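Local coordinates for protein beta-mannosidase GH2 (Hypocrea lixii, PDB 4UOJ) that probably hydrolyses terminal, non-reducing beta-linked mannose residues of beta-mannosides, at residues P128-R133 with K461-G466; V108-D113 with P214-Q219; W444-F449 with C483-N488. One frame throughout, in Å; residues are numbered along the deposited sequence.

Contact 1: residues P128-R133 with K461-G466; sequences PDNQFR and KANVVG. With MAN (alpha-D-mannopyranose), chain G; MAN (alpha-D-mannopyranose), chain F.
Asn463 and Asn130 both carry CG anti to the backbone N (chi1 -165° for Asn463), beside the carbonyl carbon, and this brings their amides together between helix 458-475 and the loop 128-133. The two side chains run antiparallel past one another with their amide planes nearly perpendicular, at 83°, and Asn130 ND2 meets Asn463 OD1 from above its carbonyl plane, at 3.2 Å. From the opposite face comes Arg133, whose bend at chi3 (74°) turns NH1 to within 3.0 Å of Asn463 OD1; the oxygen lies near the guanidinium plane. The other branch of the same amide faces the loop backbone: Asn463 ND2 donates to Asp129 O at 3.3 Å, in a nearly straight bond. One helix residue thus bonds to three residues of the loop, Asp129, Asn130 and Arg133, and an alanine here would probably leave Asn130 ND2 and Arg133 NH1 without their shared acceptor across the contact and Asp129 O without this donor. Gly466 lies over one face of the guanidinium, its CA 3.6 Å from Arg133 NE, where a side chain would collide with the arginine. The loop is shaped internally by an Asx turn in which Asn130 OD1 accepts from Phe132 N at 2.8 Å, while Glu467, one residue further along the helix, takes a second bond from Asn130 ND2. Glycans flank the contact. A water joins Arg133 NE and Gly466 O to a mannose of chain F, and Asp129 OD2 accepts from O4 of the chain G mannose at 2.7 Å. The chemistry is that of a polar interdomain joint: with donors on both faces of its oxygen and its nitrogen spent on the loop backbone, the Asn463 amide is held in one rotation.

Contact 2: residues V108-D113 with P214-Q219; sequences VFDGLD and PGRIVQ
Val108, Arg216 and Asp110 bury the most surface where two antiparallel strands meet in the galactose-binding-like domain, a beta-sandwich of the jelly-roll kind. Strands 103-109 and 215-221 are the inner pair of a four-stranded sheet. Val108 and Arg216 form a hydrogen-bonded pair: Val108 N gives a nearly straight bond to Arg216 O at 3.0 Å, and Arg216 N returns one to Val108 O. The next pair, Phe109 with Gly215, is non-hydrogen-bonded and close, its CA atoms 4.4 Å apart, and Gly215 CA also makes a CA-H...O contact with Val108 O. One step on, Asp110 N bonds to Pro214 O at 2.8 Å.

Over this backbone frame the Arg216 side chain folds back. Bent at chi2 and again at chi3, which is nearly eclipsed at 18°, it lays one guanidinium face over Val108 O and presents its edge to Asp110. The carboxylate and guanidinium planes stand 34° apart, and the salt bridge is made mainly by NH2; its modelled length is improbably short and best read as approximate. A second, weak bond runs from Arg216 NH1 to Asp110 OD2 at 3.2 Å. Asp110 keeps its carboxylate here with CG beside its own backbone N (chi1 -63°), and Gln134 donates to OD1 as well. The face that carries Val108 and Arg216 is also covered by Tyr227 of strand 227-237, which touches both valines of the contact. Those valines meet each other methyl to methyl, Val108 CG2 lying 3.9 Å from Val218 CG2.

Contact 3: residues W444-F449 with C483-N488; sequences WSEFQF and CWMGGN
Met485 runs slantwise over one face of the Trp444 indole, on one side of a parallel strand pair. A bend at chi2 (-134°) lays Met485 CE over the six-membered ring, 3.9 Å from its centroid, in a CH-pi contact, while SD makes an oblique Met-aromatic contact with the five-membered ring. Cys483 SG lies over that smaller ring too, 3.7 Å from Trp444 CG. A bond from Trp444 NE1 to Glu446 OE2 at 2.9 Å, tilted 24° from the ring plane, helps to fix the indole's rotation; Arg420 forms a salt bridge with OE2, and Ser423 OG hydrogen-bonds to OE1.

On the other face Trp484 is sandwiched. Ser445 CB lies over one side of its ring, and Phe447 CE1 over the opposite side, 3.4 Å from Trp484 CE3; the two aromatic planes, 27° apart, are offset with little overlap.

Backbone bonds such as Phe447 N to Met485 O join the strands, and Asn488 N to Phe449 O at 2.8 Å ties the loops beyond them, near a bound sodium ion. This beta-alpha-beta unit probably belongs to the family's catalytic (beta/alpha)8 barrel: helix 458-475 connects the strands and packs on Phe447 and Trp484, while strands 418-421 and 534-535 continue the sheet.

In the fold
Contacts 2, 1 and 3 lead from the amino-terminal beta-sandwich into the barrel. Contact 2 belongs to a sheet of the sandwich; contact 1, about 15 Å away centre to centre, joins the loop between strands 123-126 and 135-138 of that domain to helix 458-475. The same helix links the two strands of contact 3, about 16 Å from contact 1 between centres. Direct packing connects the steps: Pro128 touches Leu112, Phe132 touches Gln448, and Val464 touches Phe449. Contacts 2 and 3 do not touch, their nearest atoms being about 11 Å apart. Along the chain come 108-113, 128-133, 214-219, 444-449, 461-466 and 483-488; of the three, contact 1 alone joins sandwich to barrel, through segments 328 residues apart.

Contact 1: residues P128-R133 with K461-G466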
loop_
_atom_site.group_PDB
_atom_site.type_symbol
_atom_site.label_atom_id
_atom_site.label_comp_id
_atom_site.label_asym_id
_atom_site.label_seq_id
_atom_site.Cartn_x
_atom_site.Cartn_y
_atom_site.Cartn_z
ATOM N N PRO A 128 -24.152 -11.429 -11.297
ATOM C CA PRO A 128 -22.970 -11.332 -10.452
ATOM C C PRO A 128 -23.129 -10.497 -9.172
ATOM O O PRO A 128 -23.839 -9.502 -9.156
ATOM C CB PRO A 128 -21.916 -10.745 -11.397
ATOM C CG PRO A 128 -22.669 -10.014 -12.415
ATOM C CD PRO A 128 -23.925 -10.797 -12.617
ATOM N N ASP A 129 -22.431 -10.907 -8.109
ATOM C CA ASP A 129 -22.463 -10.236 -6.803
ATOM C C ASP A 129 -21.074 -10.178 -6.088
ATOM O O ASP A 129 -20.993 -10.287 -4.855
ATOM C CB ASP A 129 -23.506 -10.912 -5.909
ATOM C CG ASP A 129 -23.228 -12.387 -5.635
ATOM O OD1 ASP A 129 -22.388 -12.979 -6.357
ATOM O OD2 ASP A 129 -23.874 -12.943 -4.711
ATOM N N ASN A 130 -20.001 -10.014 -6.872
ATOM C CA ASN A 130 -18.631 -9.887 -6.342
ATOM C C ASN A 130 -17.767 -9.059 -7.272
ATOM O O ASN A 130 -17.593 -9.409 -8.434
ATOM C CB ASN A 130 -17.983 -11.254 -6.096
ATOM C CG ASN A 130 -16.816 -11.220 -5.127
ATOM O OD1 ASN A 130 -15.965 -10.333 -5.153
ATOM N ND2 ASN A 130 -16.740 -12.209 -4.270
ATOM N N GLN A 131 -17.234 -7.961 -6.749
ATOM C CA GLN A 131 -16.354 -7.040 -7.456
ATOM C C GLN A 131 -15.033 -7.713 -7.834
ATOM O O GLN A 131 -14.436 -7.382 -8.871
ATOM C CB GLN A 131 -16.079 -5.825 -6.544
ATOM C CG GLN A 131 -15.262 -4.706 -7.201
ATOM C CD GLN A 131 -14.995 -3.498 -6.327
ATOM O OE1 GLN A 131 -15.541 -3.326 -5.236
ATOM N NE2 GLN A 131 -14.137 -2.627 -6.823
ATOM N N PHE A 132 -14.590 -8.643 -6.970
ATOM C CA PHE A 132 -13.292 -9.296 -7.015
ATOM C C PHE A 132 -13.236 -10.620 -7.774
ATOM O O PHE A 132 -12.218 -11.318 -7.727
ATOM C CB PHE A 132 -12.805 -9.492 -5.578
ATOM C CG PHE A 132 -13.106 -8.357 -4.620
ATOM C CD1 PHE A 132 -12.634 -7.068 -4.862
ATOM C CD2 PHE A 132 -13.809 -8.603 -3.440
ATOM C CE1 PHE A 132 -12.868 -6.042 -3.952
ATOM C CE2 PHE A 132 -14.060 -7.590 -2.528
ATOM C CZ PHE A 132 -13.586 -6.308 -2.786
ATOM N N ARG A 133 -14.315 -10.969 -8.477
ATOM C CA ARG A 133 -14.379 -12.205 -9.260
ATOM C C ARG A 133 -14.464 -11.968 -10.757
ATOM O O ARG A 133 -15.027 -10.964 -11.222
ATOM C CB ARG A 133 -15.557 -13.082 -8.800
ATOM C CG ARG A 133 -15.270 -13.802 -7.480
ATOM C CD ARG A 133 -16.443 -14.598 -6.949
ATOM N NE ARG A 133 -16.655 -15.817 -7.711
ATOM C CZ ARG A 133 -17.653 -16.670 -7.502
ATOM N NH1 ARG A 133 -18.532 -16.456 -6.537
ATOM N NH2 ARG A 133 -17.771 -17.746 -8.258
ATOM N N LYS A 461 -19.766 -17.771 2.129
ATOM C CA LYS A 461 -18.495 -18.493 2.131
ATOM C C LYS A 461 -18.149 -18.953 0.719
ATOM O O LYS A 461 -17.020 -18.760 0.283
ATOM C CB LYS A 461 -18.525 -19.657 3.131
ATOM C CG LYS A 461 -17.224 -20.453 3.217
ATOM C CD LYS A 461 -17.485 -21.890 3.663
ATOM C CE LYS A 461 -17.267 -22.063 5.146
ATOM N NZ LYS A 461 -18.258 -22.989 5.742
ATOM N N ALA A 462 -19.132 -19.498 -0.005
ATOM C CA ALA A 462 -18.947 -19.971 -1.383
ATOM C C ALA A 462 -18.508 -18.837 -2.310
ATOM O O ALA A 462 -17.619 -19.047 -3.129
ATOM C CB ALA A 462 -20.223 -20.627 -1.892
ATOM N N ASN A 463 -19.122 -17.639 -2.147
ATOM C CA ASN A 463 -18.822 -16.422 -2.922
ATOM C C ASN A 463 -17.400 -15.936 -2.615
ATOM O O ASN A 463 -16.658 -15.600 -3.533
ATOM C CB ASN A 463 -19.853 -15.323 -2.620
ATOM C CG ASN A 463 -19.851 -14.168 -3.601
ATOM O OD1 ASN A 463 -19.193 -14.195 -4.632
ATOM N ND2 ASN A 463 -20.641 -13.140 -3.303
ATOM N N VAL A 464 -17.027 -15.954 -1.326
ATOM C CA VAL A 464 -15.698 -15.612 -0.862
ATOM C C VAL A 464 -14.689 -16.597 -1.462
ATOM O O VAL A 464 -13.664 -16.157 -1.977
ATOM C CB VAL A 464 -15.630 -15.535 0.691
ATOM C CG1 VAL A 464 -14.188 -15.492 1.205
ATOM C CG2 VAL A 464 -16.414 -14.330 1.218
ATOM N N VAL A 465 -14.995 -17.920 -1.438
ATOM C CA VAL A 465 -14.114 -18.969 -1.998
ATOM C C VAL A 465 -13.798 -18.673 -3.465
ATOM O O VAL A 465 -12.653 -18.753 -3.860
ATOM C CB VAL A 465 -14.622 -20.427 -1.742
ATOM C CG1 VAL A 465 -13.815 -21.467 -2.521
ATOM C CG2 VAL A 465 -14.581 -20.770 -0.255
ATOM N N GLY A 466 -14.798 -18.274 -4.239
ATOM C CA GLY A 466 -14.610 -17.935 -5.647
ATOM C C GLY A 466 -13.637 -16.796 -5.845
ATOM O O GLY A 466 -12.759 -16.858 -6.699
HETATM C C1 MAN G . -29.023 -13.592 -1.438
HETATM C C2 MAN G . -27.870 -13.374 -0.459
HETATM C C3 MAN G . -26.866 -12.386 -1.055
HETATM C C4 MAN G . -26.404 -12.820 -2.459
HETATM C C5 MAN G . -27.595 -13.133 -3.374
HETATM C C6 MAN G . -27.171 -13.806 -4.673
HETATM O O2 MAN G . -27.221 -14.623 -0.196
HETATM O O3 MAN G . -25.751 -12.312 -0.183
HETATM O O4 MAN G . -25.608 -11.807 -3.058
HETATM O O5 MAN G . -28.509 -14.021 -2.723
HETATM O O6 MAN G . -28.258 -13.902 -5.589
HETATM C C1 MAN F . -14.828 -23.284 -9.844
HETATM C C2 MAN F . -15.179 -22.072 -10.713
HETATM C C3 MAN F . -14.238 -20.896 -10.406
HETATM C C4 MAN F . -14.208 -20.591 -8.904
HETATM C C5 MAN F . -13.949 -21.879 -8.100
HETATM C C6 MAN F . -14.129 -21.703 -6.604
HETATM O O2 MAN F . -16.523 -21.697 -10.461
HETATM O O3 MAN F . -14.570 -19.723 -11.171
HETATM O O4 MAN F . -13.139 -19.677 -8.657
HETATM O O5 MAN F . -14.851 -22.914 -8.467
HETATM O O6 MAN F . -13.625 -22.841 -5.908
HETATM O O HOH W 1 -14.109 -17.158 -9.083
#

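Contact 2: residues V108-D113 with P214-Q219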
loop_
_atom_site.group_PDB
_atom_site.type_symbol
_atom_site.label_atom_id
_atom_site.label_comp_id
_atom_site.label_asym_id
_atom_site.label_seq_id
_atom_site.Cartn_x
_atom_site.Cartn_y
_atom_site.Cartn_z
ATOM N N VAL A 108 -17.013 -12.719 -21.044
ATOM C CA VAL A 108 -15.970 -12.805 -20.015
ATOM C C VAL A 108 -15.742 -11.408 -19.420
ATOM O O VAL A 108 -15.367 -10.487 -20.135
ATOM C CB VAL A 108 -14.634 -13.459 -20.492
ATOM C CG1 VAL A 108 -13.677 -13.650 -19.323
ATOM C CG2 VAL A 108 -14.868 -14.800 -21.178
ATOM N N PHE A 109 -15.966 -11.288 -18.100
ATOM C CA PHE A 109 -15.822 -10.057 -17.349
ATOM C C PHE A 109 -14.757 -10.217 -16.277
ATOM O O PHE A 109 -14.926 -11.054 -15.381
ATOM C CB PHE A 109 -17.158 -9.661 -16.686
ATOM C CG PHE A 109 -18.307 -9.455 -17.640
ATOM C CD1 PHE A 109 -18.385 -8.320 -18.425
ATOM C CD2 PHE A 109 -19.332 -10.373 -17.704
ATOM C CE1 PHE A 109 -19.449 -8.125 -19.284
ATOM C CE2 PHE A 109 -20.402 -10.183 -18.558
ATOM C CZ PHE A 109 -20.455 -9.060 -19.351
ATOM N N ASP A 110 -13.682 -9.397 -16.350
ATOM C CA ASP A 110 -12.601 -9.441 -15.355
ATOM C C ASP A 110 -12.984 -8.708 -14.070
ATOM O O ASP A 110 -12.305 -8.848 -13.041
ATOM C CB ASP A 110 -11.268 -8.924 -15.928
ATOM C CG ASP A 110 -10.718 -9.756 -17.097
ATOM O OD1 ASP A 110 -11.175 -10.889 -17.281
ATOM O OD2 ASP A 110 -9.826 -9.274 -17.830
ATOM N N GLY A 111 -14.088 -7.964 -14.127
ATOM C CA GLY A 111 -14.601 -7.240 -12.982
ATOM C C GLY A 111 -15.860 -6.447 -13.253
ATOM O O GLY A 111 -15.922 -5.626 -14.192
ATOM N N LEU A 112 -16.856 -6.694 -12.413
ATOM C CA LEU A 112 -18.109 -5.952 -12.377
ATOM C C LEU A 112 -18.407 -5.530 -10.954
ATOM O O LEU A 112 -18.297 -6.318 -10.046
ATOM C CB LEU A 112 -19.252 -6.805 -12.877
ATOM C CG LEU A 112 -19.123 -7.257 -14.323
ATOM C CD1 LEU A 112 -20.124 -8.348 -14.608
ATOM C CD2 LEU A 112 -19.329 -6.097 -15.268
ATOM N N ASP A 113 -18.773 -4.270 -10.777
ATOM C CA ASP A 113 -18.919 -3.685 -9.467
ATOM C C ASP A 113 -20.301 -3.113 -9.259
ATOM O O ASP A 113 -20.614 -2.093 -9.796
ATOM C CB ASP A 113 -17.864 -2.578 -9.322
ATOM C CG ASP A 113 -17.813 -1.960 -7.930
ATOM O OD1 ASP A 113 -18.278 -2.554 -6.960
ATOM O OD2 ASP A 113 -17.286 -0.861 -7.796
ATOM N N PRO A 214 -11.514 -4.876 -17.337
ATOM C CA PRO A 214 -11.801 -5.259 -18.731
ATOM C C PRO A 214 -12.757 -6.440 -18.920
ATOM O O PRO A 214 -13.015 -7.216 -18.009
ATOM C CB PRO A 214 -10.414 -5.524 -19.326
ATOM C CG PRO A 214 -9.482 -4.748 -18.468
ATOM C CD PRO A 214 -10.059 -4.868 -17.083
ATOM N N GLY A 215 -13.296 -6.502 -20.121
ATOM C CA GLY A 215 -14.320 -7.423 -20.530
ATOM C C GLY A 215 -14.202 -7.732 -22.003
ATOM O O GLY A 215 -13.582 -7.015 -22.724
ATOM N N ARG A 216 -14.800 -8.827 -22.431
ATOM C CA ARG A 216 -14.518 -9.472 -23.701
ATOM C C ARG A 216 -15.696 -10.305 -24.098
ATOM O O ARG A 216 -16.367 -10.840 -23.253
ATOM C CB ARG A 216 -13.435 -10.512 -23.426
ATOM C CG ARG A 216 -12.165 -10.453 -24.219
ATOM C CD ARG A 216 -10.913 -10.494 -23.347
ATOM N NE ARG A 216 -11.172 -10.979 -22.018
ATOM C CZ ARG A 216 -11.084 -10.265 -20.915
ATOM N NH1 ARG A 216 -10.736 -9.025 -20.934
ATOM N NH2 ARG A 216 -11.349 -10.833 -19.772
ATOM N N ILE A 217 -15.869 -10.516 -25.392
ATOM C CA ILE A 217 -16.715 -11.581 -25.890
ATOM C C ILE A 217 -15.835 -12.565 -26.600
ATOM O O ILE A 217 -15.006 -12.176 -27.387
ATOM C CB ILE A 217 -17.749 -11.112 -26.880
ATOM C CG1 ILE A 217 -18.658 -10.098 -26.244
ATOM C CG2 ILE A 217 -18.589 -12.279 -27.334
ATOM C CD1 ILE A 217 -19.803 -9.672 -27.125
ATOM N N VAL A 218 -16.009 -13.840 -26.290
ATOM C CA VAL A 218 -15.126 -14.887 -26.797
ATOM C C VAL A 218 -15.951 -15.893 -27.590
ATOM O O VAL A 218 -16.907 -16.476 -27.055
ATOM C CB VAL A 218 -14.330 -15.586 -25.660
ATOM C CG1 VAL A 218 -13.377 -16.634 -26.227
ATOM C CG2 VAL A 218 -13.555 -14.584 -24.821
ATOM N N GLN A 219 -15.581 -16.102 -28.855
ATOM C CA GLN A 219 -16.243 -17.094 -29.706
ATOM C C GLN A 219 -15.258 -18.212 -29.997
ATOM O O GLN A 219 -14.205 -17.987 -30.578
ATOM C CB GLN A 219 -16.832 -16.482 -30.989
ATOM C CG GLN A 219 -18.226 -15.913 -30.783
ATOM C CD GLN A 219 -18.985 -15.689 -32.068
ATOM O OE1 GLN A 219 -18.449 -15.176 -33.045
ATOM N NE2 GLN A 219 -20.264 -16.039 -32.073
#

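Contact 3: residues W444-F449 with C483-N488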
loop_
_atom_site.group_PDB
_atom_site.type_symbol
_atom_site.label_atom_id
_atom_site.label_comp_id
_atom_site.label_asym_id
_atom_site.label_seq_id
_atom_site.Cartn_x
_atom_site.Cartn_y
_atom_site.Cartn_z
ATOM N N TRP A 444 3.089 -6.813 0.607
ATOM C CA TRP A 444 2.389 -7.540 1.664
ATOM C C TRP A 444 0.913 -7.389 1.271
ATOM O O TRP A 444 0.390 -6.286 1.265
ATOM C CB TRP A 444 2.710 -6.887 3.024
ATOM C CG TRP A 444 1.786 -7.137 4.195
ATOM C CD1 TRP A 444 0.443 -7.400 4.159
ATOM C CD2 TRP A 444 2.127 -6.955 5.585
ATOM N NE1 TRP A 444 -0.068 -7.413 5.440
ATOM C CE2 TRP A 444 0.938 -7.149 6.336
ATOM C CE3 TRP A 444 3.318 -6.675 6.262
ATOM C CZ2 TRP A 444 0.912 -7.087 7.730
ATOM C CZ3 TRP A 444 3.294 -6.615 7.653
ATOM C CH2 TRP A 444 2.102 -6.828 8.372
ATOM N N SER A 445 0.287 -8.481 0.836
ATOM C CA SER A 445 -1.078 -8.434 0.317
ATOM C C SER A 445 -2.126 -9.007 1.262
ATOM O O SER A 445 -1.822 -9.799 2.167
ATOM C CB SER A 445 -1.147 -9.072 -1.067
ATOM O OG SER A 445 -0.186 -8.491 -1.940
ATOM N N GLU A 446 -3.366 -8.542 1.087
ATOM C CA GLU A 446 -4.462 -8.913 1.965
ATOM C C GLU A 446 -5.767 -9.231 1.220
ATOM O O GLU A 446 -5.967 -8.781 0.102
ATOM C CB GLU A 446 -4.704 -7.809 3.028
ATOM C CG GLU A 446 -3.485 -7.481 3.907
ATOM C CD GLU A 446 -3.702 -6.614 5.141
ATOM O OE1 GLU A 446 -4.673 -5.818 5.183
ATOM O OE2 GLU A 446 -2.857 -6.709 6.064
ATOM N N PHE A 447 -6.632 -10.044 1.862
ATOM C CA PHE A 447 -7.960 -10.386 1.360
ATOM C C PHE A 447 -8.915 -9.284 1.831
ATOM O O PHE A 447 -8.688 -8.694 2.885
ATOM C CB PHE A 447 -8.407 -11.769 1.857
ATOM C CG PHE A 447 -7.523 -12.938 1.472
ATOM C CD1 PHE A 447 -6.835 -12.958 0.261
ATOM C CD2 PHE A 447 -7.462 -14.067 2.282
ATOM C CE1 PHE A 447 -6.063 -14.046 -0.096
ATOM C CE2 PHE A 447 -6.695 -15.160 1.914
ATOM C CZ PHE A 447 -5.988 -15.140 0.731
ATOM N N GLN A 448 -9.952 -8.985 1.045
ATOM C CA GLN A 448 -10.820 -7.837 1.292
ATOM C C GLN A 448 -11.847 -7.909 2.433
ATOM O O GLN A 448 -13.065 -7.948 2.208
ATOM C CB GLN A 448 -11.401 -7.289 -0.027
ATOM C CG GLN A 448 -10.355 -7.017 -1.134
ATOM C CD GLN A 448 -9.048 -6.421 -0.663
ATOM O OE1 GLN A 448 -9.015 -5.418 0.016
ATOM N NE2 GLN A 448 -7.948 -7.030 -1.031
ATOM N N PHE A 449 -11.328 -7.886 3.666
ATOM C CA PHE A 449 -12.095 -7.963 4.916
ATOM C C PHE A 449 -11.425 -6.998 5.893
ATOM O O PHE A 449 -10.217 -7.107 6.138
ATOM C CB PHE A 449 -12.099 -9.411 5.461
ATOM C CG PHE A 449 -12.701 -10.392 4.505
ATOM C CD1 PHE A 449 -14.073 -10.587 4.471
ATOM C CD2 PHE A 449 -11.908 -11.086 3.602
ATOM C CE1 PHE A 449 -14.647 -11.454 3.540
ATOM C CE2 PHE A 449 -12.478 -11.941 2.671
ATOM C CZ PHE A 449 -13.844 -12.122 2.644
ATOM N N CYS A 483 3.274 -11.965 0.790
ATOM C CA CYS A 483 2.437 -12.748 1.703
ATOM C C CYS A 483 0.975 -12.433 1.431
ATOM O O CYS A 483 0.673 -11.463 0.734
ATOM C CB CYS A 483 2.765 -12.427 3.161
ATOM S SG CYS A 483 2.376 -10.716 3.639
ATOM N N TRP A 484 0.077 -13.236 2.022
ATOM C CA TRP A 484 -1.391 -13.036 2.018
ATOM C C TRP A 484 -1.851 -12.997 3.461
ATOM O O TRP A 484 -1.472 -13.858 4.265
ATOM C CB TRP A 484 -2.131 -14.161 1.281
ATOM C CG TRP A 484 -2.176 -14.021 -0.200
ATOM C CD1 TRP A 484 -1.633 -14.868 -1.121
ATOM C CD2 TRP A 484 -2.825 -12.986 -0.940
ATOM N NE1 TRP A 484 -1.903 -14.422 -2.391
ATOM C CE2 TRP A 484 -2.620 -13.255 -2.310
ATOM C CE3 TRP A 484 -3.532 -11.838 -0.583
ATOM C CZ2 TRP A 484 -3.116 -12.432 -3.313
ATOM C CZ3 TRP A 484 -4.040 -11.029 -1.587
ATOM C CH2 TRP A 484 -3.807 -11.319 -2.929
ATOM N N MET A 485 -2.630 -11.982 3.811
ATOM C CA MET A 485 -3.227 -11.860 5.153
ATOM C C MET A 485 -4.743 -11.772 4.998
ATOM O O MET A 485 -5.241 -11.073 4.118
ATOM C CB MET A 485 -2.632 -10.691 5.952
ATOM C CG MET A 485 -1.101 -10.739 6.004
ATOM S SD MET A 485 -0.405 -10.453 7.623
ATOM C CE MET A 485 1.332 -10.702 7.261
ATOM N N GLY A 486 -5.451 -12.570 5.786
ATOM C CA GLY A 486 -6.896 -12.746 5.685
ATOM C C GLY A 486 -7.738 -11.499 5.721
ATOM O O GLY A 486 -8.782 -11.421 5.067
ATOM N N GLY A 487 -7.294 -10.540 6.512
ATOM C CA GLY A 487 -8.005 -9.285 6.669
ATOM C C GLY A 487 -7.343 -8.315 7.621
ATOM O O GLY A 487 -6.295 -8.601 8.197
ATOM N N ASN A 488 -7.990 -7.181 7.823
ATOM C CA ASN A 488 -7.451 -6.089 8.597
ATOM C C ASN A 488 -8.118 -5.921 9.955
ATOM O O ASN A 488 -9.308 -5.907 10.062
ATOM C CB ASN A 488 -7.543 -4.798 7.767
ATOM C CG ASN A 488 -7.207 -3.568 8.555
ATOM O OD1 ASN A 488 -6.102 -3.411 9.027
ATOM N ND2 ASN A 488 -8.163 -2.693 8.714
#